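PDB 5I62: potential RNA-dependent RNA polymerase from Human picobirnavirus, which catalyses RNA-templated synthesis of RNA from ribonucleoside triphosphates and probably serves both transcription and replication of the viral genome. Local coordinates for residues 185-189 with 429-433; 78-83 with 195-200; 22-26 with 182-186; 74-79 with 188-194. Residues are numbered along the deposited sequence.

Overall arrangement
Strand 176-189 and the turn that leads from it into its antiparallel neighbour, strand 199-205, tie the four interactions together. From the chain's start, helix 17-28 supplies interaction 3 and the loop between helices 63-73 and 89-97 supplies interactions 4 and 2; all meet the hairpin region, and segment 429-433 returns much later for interaction 1. Interactions 2 and 4 lie closest, with centres about 7 Å apart, while interactions 3 and 4 are separated by about 22 Å. Trp-186, hydrogen-bonded to Gln-200, links interactions 1 and 2. The hairpin, probably part of the polymerase fingers, is thus contacted by chain from distant parts of the sequence.

Interaction 1 of 4, residues 185-189 with 429-433; sequences GWRGQ and QERYY
Residues 185-189 are extended, the end of a strand with phi between -99° and -149°, and meet an irregular segment, 429-433, in which Glu-430 (-81/-34) makes a bend. Register is set by Gly-188 and Glu-430, whose CA atoms are 6.2 Å apart. The side chain of Glu-430 is stretched, chi1 and chi2 both t, and its CA-to-CB bond points toward the strand, so the extended side chain carries its carboxylate to the strand backbone: OE2 accepts from Gly-188 N at 2.9 Å. Arg-187 instead is curled, with chi1, chi2 and chi3 all m, which turns the edge of its guanidinium to the carboxylate. Its NE lies 2.6 Å from Glu-430 OE2 and its NH2 2.9 Å from Glu-430 OE1, a two-pronged salt bridge. Arg-431 (chi1 m, chi2 t) adds a second cation: its NH2 donates to Trp-186 O at 3.0 Å and pairs with Glu-430 OE2 at 3.1 Å. The shared carboxylate makes tolerable the 3.8 Å between Arg-187 NE and Arg-431 NH2. Trp-186, chi1 t and chi2 92°, brings CZ3 within 3.9 Å of Glu-430 OE2 and CE3 within 3.5 Å of Arg-431 NH2, while NE1 bonds Gln-200. At Gly-188 a CB would clash with Trp-186 CH2. This is a salt-bridge network joining a strand, probably of the polymerase fingers, to the loop between strand 428-429 and helix 435-438.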
# COMPACT_ATOMS: atom_id res chain seq x y z
N GLY A 185 -14.17 4.73 -1.70
CA GLY A 185 -13.18 5.74 -1.99
C GLY A 185 -12.38 5.41 -3.25
O GLY A 185 -12.60 4.42 -3.94
N TRP A 186 -11.42 6.28 -3.53
CA TRP A 186 -10.72 6.24 -4.81
C TRP A 186 -9.29 6.71 -4.65
O TRP A 186 -9.01 7.62 -3.87
CB TRP A 186 -11.45 7.09 -5.86
CG TRP A 186 -10.74 7.19 -7.19
CD1 TRP A 186 -10.91 6.37 -8.27
CD2 TRP A 186 -9.77 8.17 -7.57
NE1 TRP A 186 -10.10 6.78 -9.30
CE2 TRP A 186 -9.39 7.88 -8.90
CE3 TRP A 186 -9.20 9.27 -6.93
CZ2 TRP A 186 -8.46 8.66 -9.59
CZ3 TRP A 186 -8.27 10.04 -7.62
CH2 TRP A 186 -7.92 9.73 -8.94
N ARG A 187 -8.38 6.07 -5.38
CA ARG A 187 -7.02 6.56 -5.57
C ARG A 187 -6.63 6.37 -7.02
O ARG A 187 -6.93 5.34 -7.62
CB ARG A 187 -5.99 5.84 -4.69
CG ARG A 187 -6.18 6.03 -3.19
CD ARG A 187 -6.05 7.50 -2.79
NE ARG A 187 -4.74 8.05 -3.11
CZ ARG A 187 -3.66 7.88 -2.36
NH1 ARG A 187 -3.73 7.15 -1.25
NH2 ARG A 187 -2.50 8.43 -2.72
N GLY A 188 -5.95 7.36 -7.58
CA GLY A 188 -5.47 7.29 -8.94
C GLY A 188 -4.01 6.88 -8.96
O GLY A 188 -3.21 7.32 -8.14
N GLN A 189 -3.66 6.06 -9.94
CA GLN A 189 -2.29 5.63 -10.12
C GLN A 189 -1.94 5.70 -11.60
O GLN A 189 -2.74 5.33 -12.46
CB GLN A 189 -2.11 4.21 -9.56
CG GLN A 189 -0.76 3.59 -9.81
CD GLN A 189 -0.58 2.30 -9.02
OE1 GLN A 189 -1.01 2.21 -7.87
NE2 GLN A 189 0.03 1.31 -9.65
N GLN A 429 -0.01 15.35 -10.43
CA GLN A 429 -0.49 15.07 -9.09
C GLN A 429 -1.87 14.44 -9.13
O GLN A 429 -2.61 14.55 -10.11
CB GLN A 429 -0.49 16.32 -8.22
CG GLN A 429 -1.34 17.44 -8.75
CD GLN A 429 -1.02 18.74 -8.06
OE1 GLN A 429 -0.20 18.78 -7.13
NE2 GLN A 429 -1.66 19.83 -8.50
N GLU A 430 -2.20 13.79 -8.02
CA GLU A 430 -3.45 13.05 -7.90
C GLU A 430 -4.63 13.96 -7.57
O GLU A 430 -5.76 13.70 -7.99
CB GLU A 430 -3.30 11.99 -6.82
CG GLU A 430 -4.49 11.08 -6.70
CD GLU A 430 -4.21 9.97 -5.72
OE1 GLU A 430 -3.06 9.87 -5.23
OE2 GLU A 430 -5.15 9.20 -5.44
N ARG A 431 -4.38 15.00 -6.80
CA ARG A 431 -5.46 15.86 -6.34
C ARG A 431 -5.02 17.31 -6.42
O ARG A 431 -3.86 17.64 -6.18
CB ARG A 431 -5.89 15.52 -4.92
CG ARG A 431 -6.99 14.49 -4.90
CD ARG A 431 -7.20 13.94 -3.51
NE ARG A 431 -7.02 12.49 -3.53
CZ ARG A 431 -7.91 11.63 -4.01
NH1 ARG A 431 -9.07 12.07 -4.51
NH2 ARG A 431 -7.64 10.33 -3.99
N TYR A 432 -5.98 18.16 -6.74
CA TYR A 432 -5.72 19.58 -6.86
C TYR A 432 -5.86 20.24 -5.49
O TYR A 432 -6.80 19.96 -4.75
CB TYR A 432 -6.68 20.19 -7.87
CG TYR A 432 -6.77 21.69 -7.82
CD1 TYR A 432 -5.90 22.48 -8.56
CD2 TYR A 432 -7.75 22.32 -7.06
CE1 TYR A 432 -5.99 23.86 -8.52
CE2 TYR A 432 -7.85 23.69 -7.01
CZ TYR A 432 -6.97 24.46 -7.74
OH TYR A 432 -7.06 25.83 -7.70
N TYR A 433 -4.89 21.09 -5.15
CA TYR A 433 -4.98 22.00 -4.02
C TYR A 433 -4.62 23.39 -4.51
O TYR A 433 -3.57 23.57 -5.14
CB TYR A 433 -4.06 21.58 -2.86
CG TYR A 433 -4.44 20.29 -2.15
CD1 TYR A 433 -5.34 20.28 -1.09
CD2 TYR A 433 -3.88 19.07 -2.54
CE1 TYR A 433 -5.68 19.09 -0.44
CE2 TYR A 433 -4.21 17.88 -1.90
CZ TYR A 433 -5.11 17.89 -0.85
OH TYR A 433 -5.43 16.71 -0.22

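Interaction 2 of 4, residues 78-83 with 195-200; sequences PMSVML and PTDVKQ
Val-81 and Val-198 form the apolar centre, both chi1 t and both pointing toward the other segment, with Val-81 CB 3.9 Å from Val-198 CG2. Here a loop packs on the turn of the beta-hairpin made by strands 176-189 and 199-205, probably the fingers element that in viral RNA polymerases carries the basic motif F. Branched valines fill the narrow space between two backbones: Val-198 CG1 also lies 3.5 Å from Val-81 O. Two prolines extend the apolar patch, Pro-78 CB being 3.9 Å from Val-198 CG2 and Pro-195 CB 3.9 Å from Val-81 CG2; proline's fixed phi, near -60°, suits both the extended Pro-78 and the turn at Pro-195. The CA atoms pair Pro-78 with Pro-195 (5.9 Å), Met-79 with Val-198 (5.7 Å) and Met-82 with Gln-200 (6.8 Å). Residues 195-197 curl with psi between -26° and -1°, then 198-200 extend into the strand; 81-83 are likewise extended, whereas Met-79 and Ser-80 have psi near -10°. Outward, Leu-83 CG rests 3.6 Å from Gln-200 CD. At the polar edge Gln-200, chi1 and chi2 both m, folds its amide back to bond backbone groups of both segments. OE1 accepts from Trp-186 NE1 and NE2 donates to Val-198 O at 3.0 Å; across the segments, both nearly linear, OE1 accepts from Leu-83 N at 2.8 Å and NE2 donates to Val-81 O at 2.8 Å.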
# COMPACT_ATOMS: atom_id res chain seq x y z
N PRO A 78 -0.83 10.94 -16.29
CA PRO A 78 -1.74 11.54 -15.30
C PRO A 78 -2.04 10.59 -14.15
O PRO A 78 -1.93 9.37 -14.28
CB PRO A 78 -3.00 11.83 -16.12
CG PRO A 78 -2.53 11.90 -17.57
CD PRO A 78 -1.40 10.90 -17.65
N MET A 79 -2.42 11.18 -13.01
CA MET A 79 -2.89 10.44 -11.85
C MET A 79 -4.23 10.93 -11.31
O MET A 79 -4.78 10.29 -10.41
CB MET A 79 -1.88 10.51 -10.70
CG MET A 79 -0.48 10.17 -11.09
SD MET A 79 0.68 10.82 -9.87
CE MET A 79 0.31 9.74 -8.49
N SER A 80 -4.76 12.02 -11.82
CA SER A 80 -5.91 12.66 -11.20
C SER A 80 -7.24 12.25 -11.81
O SER A 80 -8.29 12.58 -11.25
CB SER A 80 -5.75 14.17 -11.29
OG SER A 80 -5.72 14.56 -12.65
N VAL A 81 -7.22 11.59 -12.96
CA VAL A 81 -8.47 11.36 -13.69
C VAL A 81 -9.23 10.24 -12.99
O VAL A 81 -8.83 9.07 -13.04
CB VAL A 81 -8.24 11.05 -15.17
CG1 VAL A 81 -9.57 10.76 -15.86
CG2 VAL A 81 -7.53 12.21 -15.85
N MET A 82 -10.33 10.60 -12.35
CA MET A 82 -11.19 9.68 -11.63
C MET A 82 -12.45 9.43 -12.45
O MET A 82 -13.22 10.36 -12.73
CB MET A 82 -11.51 10.26 -10.25
CG MET A 82 -12.55 9.52 -9.49
SD MET A 82 -13.00 10.44 -7.98
CE MET A 82 -14.01 9.21 -7.19
N LEU A 83 -12.69 8.18 -12.83
CA LEU A 83 -13.83 7.86 -13.66
C LEU A 83 -15.12 7.96 -12.86
O LEU A 83 -15.12 7.82 -11.64
CB LEU A 83 -13.70 6.46 -14.25
CG LEU A 83 -12.54 6.17 -15.22
CD1 LEU A 83 -12.63 4.74 -15.73
CD2 LEU A 83 -12.56 7.15 -16.39
N PRO A 195 -5.03 10.43 -20.38
CA PRO A 195 -5.98 10.52 -19.24
C PRO A 195 -6.78 9.26 -19.02
O PRO A 195 -7.20 9.00 -17.89
CB PRO A 195 -6.88 11.71 -19.62
CG PRO A 195 -6.75 11.83 -21.12
CD PRO A 195 -5.33 11.41 -21.43
N THR A 196 -6.99 8.45 -20.06
CA THR A 196 -7.69 7.18 -19.88
C THR A 196 -6.78 6.06 -19.38
O THR A 196 -7.26 4.95 -19.16
CB THR A 196 -8.36 6.75 -21.20
OG1 THR A 196 -7.40 6.82 -22.26
CG2 THR A 196 -9.52 7.68 -21.53
N ASP A 197 -5.49 6.32 -19.17
CA ASP A 197 -4.58 5.30 -18.65
C ASP A 197 -4.53 5.24 -17.12
O ASP A 197 -3.87 4.36 -16.57
CB ASP A 197 -3.17 5.53 -19.20
CG ASP A 197 -3.05 5.24 -20.70
OD1 ASP A 197 -3.80 4.37 -21.20
OD2 ASP A 197 -2.18 5.84 -21.37
N VAL A 198 -5.21 6.16 -16.43
CA VAL A 198 -5.11 6.22 -14.98
C VAL A 198 -5.77 4.99 -14.37
O VAL A 198 -6.92 4.67 -14.70
CB VAL A 198 -5.75 7.52 -14.45
CG1 VAL A 198 -5.70 7.54 -12.92
CG2 VAL A 198 -5.06 8.73 -15.03
N LYS A 199 -5.03 4.31 -13.49
CA LYS A 199 -5.53 3.16 -12.74
C LYS A 199 -6.55 3.63 -11.72
O LYS A 199 -6.26 4.53 -10.93
CB LYS A 199 -4.40 2.45 -11.99
CG LYS A 199 -3.42 1.62 -12.80
CD LYS A 199 -4.07 0.95 -13.98
CE LYS A 199 -3.71 1.69 -15.25
NZ LYS A 199 -4.54 1.32 -16.43
N GLN A 200 -7.72 2.98 -11.69
CA GLN A 200 -8.82 3.40 -10.82
C GLN A 200 -8.86 2.49 -9.59
O GLN A 200 -9.58 1.50 -9.54
CB GLN A 200 -10.14 3.37 -11.60
CG GLN A 200 -10.11 4.15 -12.91
CD GLN A 200 -10.04 5.65 -12.69
OE1 GLN A 200 -10.86 6.22 -11.97
NE2 GLN A 200 -9.06 6.30 -13.32

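Interaction 3 of 4, residues 22-26 with 182-186; sequences YFSNV and AVLGW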
# COMPACT_ATOMS: atom_id res chain seq x y z
N TYR A 22 -19.54 14.36 -1.17
CA TYR A 22 -18.65 13.23 -1.45
C TYR A 22 -19.26 12.31 -2.49
O TYR A 22 -18.64 12.01 -3.51
CB TYR A 22 -18.35 12.46 -0.16
CG TYR A 22 -17.38 11.32 -0.38
CD1 TYR A 22 -16.00 11.53 -0.31
CD2 TYR A 22 -17.84 10.05 -0.69
CE1 TYR A 22 -15.11 10.48 -0.54
CE2 TYR A 22 -16.96 9.01 -0.92
CZ TYR A 22 -15.61 9.23 -0.83
OH TYR A 22 -14.74 8.18 -1.06
N PHE A 23 -20.49 11.86 -2.26
CA PHE A 23 -21.07 10.89 -3.18
C PHE A 23 -21.44 11.51 -4.53
O PHE A 23 -21.44 10.81 -5.55
CB PHE A 23 -22.27 10.19 -2.54
CG PHE A 23 -21.87 9.09 -1.60
CD1 PHE A 23 -21.08 8.03 -2.07
CD2 PHE A 23 -22.24 9.10 -0.27
CE1 PHE A 23 -20.71 6.99 -1.23
CE2 PHE A 23 -21.86 8.06 0.58
CZ PHE A 23 -21.09 7.00 0.09
N SER A 24 -21.77 12.81 -4.56
CA SER A 24 -21.94 13.49 -5.84
C SER A 24 -20.66 13.41 -6.66
O SER A 24 -20.71 13.20 -7.87
CB SER A 24 -22.30 14.96 -5.64
OG SER A 24 -23.51 15.09 -4.92
N ASN A 25 -19.52 13.63 -6.01
CA ASN A 25 -18.25 13.54 -6.71
C ASN A 25 -17.96 12.10 -7.15
O ASN A 25 -17.40 11.87 -8.23
CB ASN A 25 -17.13 14.09 -5.84
CG ASN A 25 -15.79 14.05 -6.53
OD1 ASN A 25 -14.88 13.34 -6.09
ND2 ASN A 25 -15.67 14.76 -7.64
N VAL A 26 -18.35 11.11 -6.33
CA VAL A 26 -18.22 9.71 -6.75
C VAL A 26 -19.01 9.47 -8.03
O VAL A 26 -18.53 8.83 -8.98
CB VAL A 26 -18.66 8.75 -5.63
CG1 VAL A 26 -18.76 7.32 -6.19
CG2 VAL A 26 -17.69 8.81 -4.44
N ALA A 182 -18.50 0.33 4.91
CA ALA A 182 -17.40 1.02 4.27
C ALA A 182 -17.96 2.02 3.26
O ALA A 182 -19.05 1.84 2.72
CB ALA A 182 -16.46 0.05 3.55
N VAL A 183 -17.21 3.07 3.01
CA VAL A 183 -17.57 4.05 1.98
C VAL A 183 -16.62 3.88 0.81
O VAL A 183 -15.41 3.78 1.00
CB VAL A 183 -17.53 5.48 2.54
CG1 VAL A 183 -17.58 6.50 1.41
CG2 VAL A 183 -18.69 5.69 3.53
N LEU A 184 -17.18 3.87 -0.41
CA LEU A 184 -16.38 3.72 -1.63
C LEU A 184 -15.48 4.94 -1.80
O LEU A 184 -15.98 6.05 -2.03
CB LEU A 184 -17.27 3.54 -2.85
CG LEU A 184 -16.49 3.38 -4.18
CD1 LEU A 184 -15.68 2.07 -4.20
CD2 LEU A 184 -17.40 3.46 -5.40
N GLY A 185 -14.17 4.73 -1.70
CA GLY A 185 -13.18 5.74 -1.99
C GLY A 185 -12.38 5.41 -3.25
O GLY A 185 -12.60 4.42 -3.94
N TRP A 186 -11.42 6.28 -3.53
CA TRP A 186 -10.72 6.24 -4.81
C TRP A 186 -9.29 6.71 -4.65
O TRP A 186 -9.01 7.62 -3.87
CB TRP A 186 -11.45 7.09 -5.86
CG TRP A 186 -10.74 7.19 -7.19
CD1 TRP A 186 -10.91 6.37 -8.27
CD2 TRP A 186 -9.77 8.17 -7.57
NE1 TRP A 186 -10.10 6.78 -9.30
CE2 TRP A 186 -9.39 7.88 -8.90
CE3 TRP A 186 -9.20 9.27 -6.93
CZ2 TRP A 186 -8.46 8.66 -9.59
CZ3 TRP A 186 -8.27 10.04 -7.62
CH2 TRP A 186 -7.92 9.73 -8.94
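Tyr-22, on the helix face turned to the strand, makes the single hydrogen bond of this contact. With chi1 t its ring extends straight across, and OH donates to Leu-184 O at 2.6 Å; the edge of the ring also brings OH within 3.0 Å of Gly-185 CA. A CB there would be in close contact, 3.4 Å from Tyr-22 OH, so glycine keeps the approach uncrowded. On its way the ring passes Val-183, with Tyr-22 CE2 3.5 Å from Val-183 CG1. Phe-23 reaches the same methyl from another direction, CZ to Val-183 CG1 being 3.8 Å, so one small aliphatic side chain lodges against two aromatic ones. One turn on, Val-26 points toward the strand, and its CG1 lies 4.2 Å from Leu-184 CD2. The segment axes cross at 51°, 9.8 Å apart. Helix 17-28 thus leans across strand 176-189 where that strand lies between strands 199-205 and 306-309, Tyr-22 touching Met-205 and Phe-23 touching Asn-309.

Interaction 4 of 4, residues 74-79 with 188-194; sequences KKVGPM and GQEGGPK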
# COMPACT_ATOMS: atom_id res chain seq x y z
N LYS A 74 6.99 3.75 -19.26
CA LYS A 74 5.75 3.51 -19.98
C LYS A 74 4.51 3.78 -19.13
O LYS A 74 3.42 3.90 -19.70
CB LYS A 74 5.70 2.07 -20.49
CG LYS A 74 6.87 1.67 -21.36
CD LYS A 74 6.75 0.20 -21.73
CE LYS A 74 7.81 -0.21 -22.72
NZ LYS A 74 7.89 -1.70 -22.77
N LYS A 75 4.64 3.86 -17.80
CA LYS A 75 3.50 4.14 -16.93
C LYS A 75 3.36 5.63 -16.62
O LYS A 75 2.32 6.04 -16.09
CB LYS A 75 3.61 3.37 -15.61
CG LYS A 75 3.71 1.83 -15.73
CD LYS A 75 2.46 1.18 -16.31
CE LYS A 75 2.56 -0.35 -16.25
NZ LYS A 75 1.33 -1.07 -16.74
N VAL A 76 4.38 6.43 -16.92
CA VAL A 76 4.36 7.85 -16.62
C VAL A 76 3.16 8.50 -17.28
O VAL A 76 2.85 8.24 -18.45
CB VAL A 76 5.69 8.49 -17.05
CG1 VAL A 76 5.61 9.99 -16.96
CG2 VAL A 76 6.83 7.96 -16.18
N GLY A 77 2.44 9.31 -16.52
CA GLY A 77 1.28 10.01 -17.03
C GLY A 77 0.40 10.57 -15.93
O GLY A 77 0.80 10.66 -14.76
N PRO A 78 -0.83 10.94 -16.29
CA PRO A 78 -1.74 11.54 -15.30
C PRO A 78 -2.04 10.59 -14.15
O PRO A 78 -1.93 9.37 -14.28
CB PRO A 78 -3.00 11.83 -16.12
CG PRO A 78 -2.53 11.90 -17.57
CD PRO A 78 -1.40 10.90 -17.65
N MET A 79 -2.42 11.18 -13.01
CA MET A 79 -2.89 10.44 -11.85
C MET A 79 -4.23 10.93 -11.31
O MET A 79 -4.78 10.29 -10.41
CB MET A 79 -1.88 10.51 -10.70
CG MET A 79 -0.48 10.17 -11.09
SD MET A 79 0.68 10.82 -9.87
CE MET A 79 0.31 9.74 -8.49
N GLY A 188 -5.95 7.36 -7.58
CA GLY A 188 -5.47 7.29 -8.94
C GLY A 188 -4.01 6.88 -8.96
O GLY A 188 -3.21 7.32 -8.14
N GLN A 189 -3.66 6.06 -9.94
CA GLN A 189 -2.29 5.63 -10.12
C GLN A 189 -1.94 5.70 -11.60
O GLN A 189 -2.74 5.33 -12.46
CB GLN A 189 -2.11 4.21 -9.56
CG GLN A 189 -0.76 3.59 -9.81
CD GLN A 189 -0.58 2.30 -9.02
OE1 GLN A 189 -1.01 2.21 -7.87
NE2 GLN A 189 0.03 1.31 -9.65
N GLU A 190 -0.74 6.21 -11.88
CA GLU A 190 -0.33 6.36 -13.27
C GLU A 190 -0.27 5.00 -13.95
O GLU A 190 0.24 4.03 -13.39
CB GLU A 190 1.02 7.08 -13.35
CG GLU A 190 2.19 6.34 -12.70
CD GLU A 190 2.37 6.71 -11.23
OE1 GLU A 190 1.38 6.65 -10.47
OE2 GLU A 190 3.51 7.07 -10.84
N GLY A 191 -0.83 4.92 -15.16
CA GLY A 191 -0.77 3.70 -15.94
C GLY A 191 -0.50 3.96 -17.41
O GLY A 191 -0.82 3.13 -18.27
N GLY A 192 0.10 5.11 -17.73
CA GLY A 192 0.33 5.48 -19.11
C GLY A 192 0.07 6.96 -19.34
O GLY A 192 -0.49 7.67 -18.49
N PRO A 193 0.50 7.47 -20.50
CA PRO A 193 0.52 8.93 -20.71
C PRO A 193 -0.84 9.55 -20.97
O PRO A 193 -0.95 10.78 -20.90
CB PRO A 193 1.45 9.09 -21.92
CG PRO A 193 1.22 7.83 -22.70
CD PRO A 193 1.10 6.74 -21.64
N LYS A 194 -1.89 8.76 -21.26
CA LYS A 194 -3.18 9.36 -21.59
C LYS A 194 -4.05 9.51 -20.35
O LYS A 194 -3.89 8.79 -19.36
CB LYS A 194 -3.90 8.52 -22.62
CG LYS A 194 -3.27 8.59 -23.99
CD LYS A 194 -3.44 7.29 -24.69
CE LYS A 194 -4.83 7.17 -25.25
NZ LYS A 194 -5.83 7.02 -24.17
O HOH W 1 -1.98 7.30 -16.28
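Gly-188 starts the contact while still in the strand: its CA lies 3.4 Å from Met-79 O, a CA-H...O approach that a CB would block. At Glu-190, CB packs 3.2 Å from Lys-75 O and CA 3.6 Å from Pro-78 O, while its carboxylate forms a salt bridge with Arg-425. Gly-191 N donates to a water, 2.9 Å away, which donates to Pro-78 O (2.9 Å) and Gly-192 O (2.7 Å). Gly-192 supplies the direct hydrogen bond, N to Lys-75 O at 2.9 Å; its phi of 140° is hard for any residue with a CB. Facing it, Gly-77 brings CA to 3.3 Å from Gly-192 O. Pro-193 then stiffens the turn; Pro-78 CD lies 3.3 Å from Pro-193 O and 3.7 Å from the O of Lys-194, whose CA-to-CB bond points away. Such glycine- and proline-rich contact, built on one direct hydrogen bond, CA-H...O approaches and a bridging water, joins the loop after helix 63-73 to a beta-hairpin turn, probably of the polymerase fingers.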